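Local coordinates for flagellar hook-associated protein (Burkholderia pseudomallei, PDB 4UT1), which probably serves as a structural junction protein linking the flagellar hook to the filament, at residues Q237-G242 and Y246-V251; F232-Q237 and S283-A288. All blocks are in the same frame, centred on the assembly; numbering follows the deposited sequence.

How the contacts relate
Contact 1 lies within the antiparallel sheet of strands between 220 and 278, which sits beside the long helices of the chain, and contact 2 joins a turn of that sheet, between strands 228-233 and 238-241, to the loop before helix 287-322. Contact 1 is the next hairpin along, joining strands 238-241 and 244-252. In sequence, it follows directly from the first segment of contact 2, sharing Gln237 with it, and ends before 283-288 begins. Their centres are 11 Å apart, and they touch through packing of Pro238 on Phe232 and of Leu239 and Leu248 on Leu233. Together they show one hairpin pairing within the sheet and the preceding turn packing against the loop that enters helix 287-322.

Contact 1. Residues Q237-G242 and Y246-V251; sequences QPLVVG and YQLATV
Gln237 starts the approach to Tyr246 from an oblique angle, its amide NE2 3.7 Å from ring atom CD2. With CG anti to the backbone N (chi1 167°), a bend at chi2 brings NE2 to Pro238 O, to which it donates at 2.8 Å, in the carbonyl plane and on a lone pair. OE1 is bonded to Ser264 OG, so both ends of the amide are held, which should limit its rotation. Pro238 then lies over one face of the Tyr246 ring: its CG is 3.8 Å from the ring centroid, a CH-pi contact only 17° off the normal. Next, Leu239 O accepts a hydrogen bond from Tyr246 N at 2.8 Å, part of the pairing in the beta hairpin of strands 238-241 and 244-252. Here strand 238-241 is broken by a classic beta bulge, in which Leu239 and Val240 both face Val231. The Leu239 side chain starts out away from the partner strand, yet its CD2 reaches within 4.0 Å of Leu248 CD1, the two chains crossing at about a right angle beside helix 134-193. Past the bulge, Val241 leans obliquely on the ring as well, CG2 lying 4.0 Å from Tyr246 CE1.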
loop_
_atom_site.group_PDB
_atom_site.type_symbol
_atom_site.label_atom_id
_atom_site.label_comp_id
_atom_site.label_asym_id
_atom_site.label_seq_id
_atom_site.Cartn_x
_atom_site.Cartn_y
_atom_site.Cartn_z
ATOM N N GLN A 237 15.006 -31.132 -4.168
ATOM C CA GLN A 237 14.982 -31.694 -2.820
ATOM C C GLN A 237 14.516 -33.147 -2.859
ATOM O O GLN A 237 13.432 -33.440 -3.354
ATOM C CB GLN A 237 14.076 -30.850 -1.909
ATOM C CG GLN A 237 13.715 -31.495 -0.577
ATOM C CD GLN A 237 14.907 -31.702 0.321
ATOM O OE1 GLN A 237 15.707 -30.791 0.532
ATOM N NE2 GLN A 237 15.038 -32.908 0.860
ATOM N N PRO A 238 15.348 -34.074 -2.363
ATOM C CA PRO A 238 14.877 -35.462 -2.343
ATOM C C PRO A 238 13.695 -35.654 -1.393
ATOM O O PRO A 238 13.648 -35.030 -0.330
ATOM C CB PRO A 238 16.103 -36.251 -1.858
ATOM C CG PRO A 238 16.943 -35.259 -1.136
ATOM C CD PRO A 238 16.705 -33.925 -1.807
ATOM N N LEU A 239 12.755 -36.510 -1.780
ATOM C CA LEU A 239 11.652 -36.893 -0.910
ATOM C C LEU A 239 11.743 -38.372 -0.555
ATOM O O LEU A 239 11.455 -38.775 0.573
ATOM C CB LEU A 239 10.313 -36.615 -1.577
ATOM C CG LEU A 239 9.978 -35.137 -1.804
ATOM C CD1 LEU A 239 8.580 -35.070 -2.351
ATOM C CD2 LEU A 239 10.114 -34.325 -0.509
ATOM N N VAL A 240 12.119 -39.170 -1.546
ATOM C CA VAL A 240 12.340 -40.603 -1.347
ATOM C C VAL A 240 13.635 -41.011 -2.021
ATOM O O VAL A 240 13.883 -40.665 -3.177
ATOM C CB VAL A 240 11.203 -41.467 -1.919
ATOM C CG1 VAL A 240 11.561 -42.956 -1.795
ATOM C CG2 VAL A 240 9.886 -41.171 -1.228
ATOM N N VAL A 241 14.463 -41.747 -1.290
ATOM C CA VAL A 241 15.666 -42.341 -1.846
ATOM C C VAL A 241 15.731 -43.766 -1.333
ATOM O O VAL A 241 15.989 -43.979 -0.149
ATOM C CB VAL A 241 16.937 -41.584 -1.440
ATOM C CG1 VAL A 241 18.177 -42.350 -1.882
ATOM C CG2 VAL A 241 16.932 -40.178 -2.014
ATOM N N GLY A 242 15.462 -44.723 -2.214
ATOM C CA GLY A 242 15.370 -46.127 -1.831
ATOM C C GLY A 242 14.318 -46.353 -0.761
ATOM O O GLY A 242 13.146 -46.015 -0.944
ATOM N N TYR A 246 12.333 -38.412 3.211
ATOM C CA TYR A 246 12.680 -37.142 3.829
ATOM C C TYR A 246 11.419 -36.426 4.309
ATOM O O TYR A 246 10.419 -36.386 3.598
ATOM C CB TYR A 246 13.432 -36.240 2.846
ATOM C CG TYR A 246 14.840 -36.660 2.482
ATOM C CD1 TYR A 246 15.076 -37.797 1.723
ATOM C CD2 TYR A 246 15.937 -35.889 2.863
ATOM C CE1 TYR A 246 16.358 -38.174 1.378
ATOM C CE2 TYR A 246 17.227 -36.258 2.518
ATOM C CZ TYR A 246 17.430 -37.400 1.771
ATOM O OH TYR A 246 18.704 -37.779 1.417
ATOM N N GLN A 247 11.475 -35.851 5.504
ATOM C CA GLN A 247 10.337 -35.142 6.070
ATOM C C GLN A 247 10.377 -33.654 5.759
ATOM O O GLN A 247 11.388 -33.011 5.969
ATOM C CB GLN A 247 10.291 -35.330 7.584
ATOM C CG GLN A 247 9.446 -36.503 8.035
ATOM C CD GLN A 247 8.705 -36.204 9.322
ATOM O OE1 GLN A 247 7.532 -36.563 9.480
ATOM N NE2 GLN A 247 9.382 -35.535 10.251
ATOM N N LEU A 248 9.270 -33.116 5.266
ATOM C CA LEU A 248 9.136 -31.674 5.132
ATOM C C LEU A 248 8.437 -31.141 6.368
ATOM O O LEU A 248 7.736 -31.883 7.065
ATOM C CB LEU A 248 8.345 -31.303 3.873
ATOM C CG LEU A 248 8.885 -31.857 2.552
ATOM C CD1 LEU A 248 7.964 -31.498 1.409
ATOM C CD2 LEU A 248 10.329 -31.370 2.281
ATOM N N ALA A 249 8.621 -29.854 6.644
ATOM C CA ALA A 249 7.855 -29.203 7.692
ATOM C C ALA A 249 7.472 -27.792 7.265
ATOM O O ALA A 249 8.081 -27.219 6.357
ATOM C CB ALA A 249 8.639 -29.172 8.994
ATOM N N THR A 250 6.452 -27.241 7.909
ATOM C CA THR A 250 6.197 -25.815 7.795
ATOM C C THR A 250 6.747 -25.133 9.043
ATOM O O THR A 250 6.639 -25.653 10.158
ATOM C CB THR A 250 4.695 -25.474 7.642
ATOM O OG1 THR A 250 3.958 -26.006 8.746
ATOM C CG2 THR A 250 4.121 -26.021 6.339
ATOM N N VAL A 251 7.356 -23.973 8.842
ATOM C CA VAL A 251 7.801 -23.130 9.934
ATOM C C VAL A 251 7.539 -21.679 9.515
ATOM O O VAL A 251 7.314 -21.402 8.336
ATOM C CB VAL A 251 9.296 -23.331 10.249
ATOM C CG1 VAL A 251 9.569 -24.784 10.610
ATOM C CG2 VAL A 251 10.130 -22.928 9.058
#

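Contact 2. Residues F232-Q237 and S283-A288; sequences FLSGGQ and SLTGGA
A single water bridges Thr285 and Ser234. It donates a sound hydrogen bond to Thr285 O at 2.8 Å and accepts a weak one from Ser234 N, at 3.4 Å. The same two residues also meet directly, Ser234 CB lying 4.0 Å from Thr285 OG1. The first torsion of Thr285 (chi1 52°) sets that hydroxyl between its own backbone N and carbonyl carbon, on the side from which the serine approaches.

Each segment is shaped by its own backbone. Leu233 to Gly236 form a type I turn followed by a G1 beta bulge: Gly236 N is bonded to Leu233 O at 2.7 Å, Leu233 N is bonded to Gln237 O, and Gly236 takes the positive phi of the bulge position. This is a familiar way of linking adjacent antiparallel strands, here 228-233 and 238-241. Opposite it, Leu284 is the centre of an inverse gamma turn with a weak bond from Thr285 N to Ser283 O. The turn brings the Ser283 carbonyl up to Gly235, whose lack of a side chain lets the backbones draw close; Gly235 N is still 4.1 Å from Ser283 O. The Ser283 hydroxyl bonds to Pro280 O.

Beneath this polar surface, Leu233 CD1 meets Leu284 CD2 at 4.2 Å. Leu279 touches both leucines, and Leu284 continues onto Leu289 and Leu293, so the apolar side of the loop merges with the start of helix 287-322. Between the two segments there is one modest leucine contact and a water bridge weak at one end, with no direct polar bond. Their placement therefore probably owes more to their own turns, to the surrounding leucines and to backbone bonds such as Ser234 with Gly219 than to bonding between them.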
loop_
_atom_site.group_PDB
_atom_site.type_symbol
_atom_site.label_atom_id
_atom_site.label_comp_id
_atom_site.label_asym_id
_atom_site.label_seq_id
_atom_site.Cartn_x
_atom_site.Cartn_y
_atom_site.Cartn_z
ATOM N N PHE A 232 11.895 -36.813 -6.060
ATOM C CA PHE A 232 12.448 -35.495 -5.805
ATOM C C PHE A 232 11.410 -34.416 -6.061
ATOM O O PHE A 232 10.592 -34.539 -6.978
ATOM C CB PHE A 232 13.661 -35.224 -6.693
ATOM C CG PHE A 232 14.788 -36.186 -6.497
ATOM C CD1 PHE A 232 14.779 -37.418 -7.129
ATOM C CD2 PHE A 232 15.869 -35.847 -5.699
ATOM C CE1 PHE A 232 15.832 -38.308 -6.952
ATOM C CE2 PHE A 232 16.920 -36.725 -5.517
ATOM C CZ PHE A 232 16.903 -37.956 -6.146
ATOM N N LEU A 233 11.450 -33.372 -5.246
ATOM C CA LEU A 233 10.716 -32.145 -5.552
ATOM C C LEU A 233 11.310 -31.553 -6.814
ATOM O O LEU A 233 12.505 -31.709 -7.072
ATOM C CB LEU A 233 10.796 -31.147 -4.397
ATOM C CG LEU A 233 9.903 -31.465 -3.195
ATOM C CD1 LEU A 233 10.213 -30.529 -2.046
ATOM C CD2 LEU A 233 8.426 -31.391 -3.565
ATOM N N SER A 234 10.483 -30.869 -7.599
ATOM C CA SER A 234 10.927 -30.328 -8.877
ATOM C C SER A 234 12.191 -29.500 -8.713
ATOM O O SER A 234 13.020 -29.441 -9.617
ATOM C CB SER A 234 9.827 -29.476 -9.517
ATOM O OG SER A 234 8.637 -30.221 -9.703
ATOM N N GLY A 235 12.340 -28.877 -7.547
ATOM C CA GLY A 235 13.472 -28.009 -7.278
ATOM C C GLY A 235 14.735 -28.747 -6.899
ATOM O O GLY A 235 15.792 -28.137 -6.752
ATOM N N GLY A 236 14.625 -30.060 -6.716
ATOM C CA GLY A 236 15.789 -30.895 -6.456
ATOM C C GLY A 236 15.803 -31.613 -5.117
ATOM O O GLY A 236 16.535 -32.584 -4.942
ATOM N N GLN A 237 15.006 -31.132 -4.168
ATOM C CA GLN A 237 14.982 -31.694 -2.820
ATOM C C GLN A 237 14.516 -33.147 -2.859
ATOM O O GLN A 237 13.432 -33.440 -3.354
ATOM C CB GLN A 237 14.076 -30.850 -1.909
ATOM C CG GLN A 237 13.715 -31.495 -0.577
ATOM C CD GLN A 237 14.907 -31.702 0.321
ATOM O OE1 GLN A 237 15.707 -30.791 0.532
ATOM N NE2 GLN A 237 15.038 -32.908 0.860
ATOM N N SER A 283 10.743 -21.993 -5.709
ATOM C CA SER A 283 11.222 -23.277 -6.207
ATOM C C SER A 283 10.175 -24.381 -6.010
ATOM O O SER A 283 10.237 -25.451 -6.634
ATOM C CB SER A 283 12.518 -23.674 -5.499
ATOM O OG SER A 283 12.265 -23.998 -4.137
ATOM N N LEU A 284 9.225 -24.112 -5.124
ATOM C CA LEU A 284 8.223 -25.097 -4.719
ATOM C C LEU A 284 7.006 -25.067 -5.628
ATOM O O LEU A 284 5.889 -24.828 -5.184
ATOM C CB LEU A 284 7.805 -24.841 -3.272
ATOM C CG LEU A 284 8.882 -25.183 -2.239
ATOM C CD1 LEU A 284 8.891 -24.190 -1.080
ATOM C CD2 LEU A 284 8.659 -26.588 -1.734
ATOM N N THR A 285 7.230 -25.316 -6.909
ATOM C CA THR A 285 6.150 -25.322 -7.879
ATOM C C THR A 285 5.358 -26.625 -7.887
ATOM O O THR A 285 5.816 -27.663 -7.395
ATOM C CB THR A 285 6.686 -25.092 -9.283
ATOM O OG1 THR A 285 7.748 -26.024 -9.524
ATOM C CG2 THR A 285 7.210 -23.683 -9.415
ATOM N N GLY A 286 4.167 -26.548 -8.467
ATOM C CA GLY A 286 3.317 -27.701 -8.675
ATOM C C GLY A 286 2.515 -28.070 -7.455
ATOM O O GLY A 286 2.934 -27.794 -6.323
ATOM N N GLY A 287 1.371 -28.712 -7.694
ATOM C CA GLY A 287 0.523 -29.235 -6.644
ATOM C C GLY A 287 -0.132 -28.168 -5.793
ATOM O O GLY A 287 -0.002 -26.966 -6.064
ATOM N N ALA A 288 -0.823 -28.607 -4.751
ATOM C CA ALA A 288 -1.474 -27.682 -3.834
ATOM C C ALA A 288 -0.443 -26.696 -3.295
ATOM O O ALA A 288 -0.733 -25.519 -3.117
ATOM C CB ALA A 288 -2.152 -28.425 -2.698
HETATM O O HOH W 1 8.005 -28.940 -6.284
#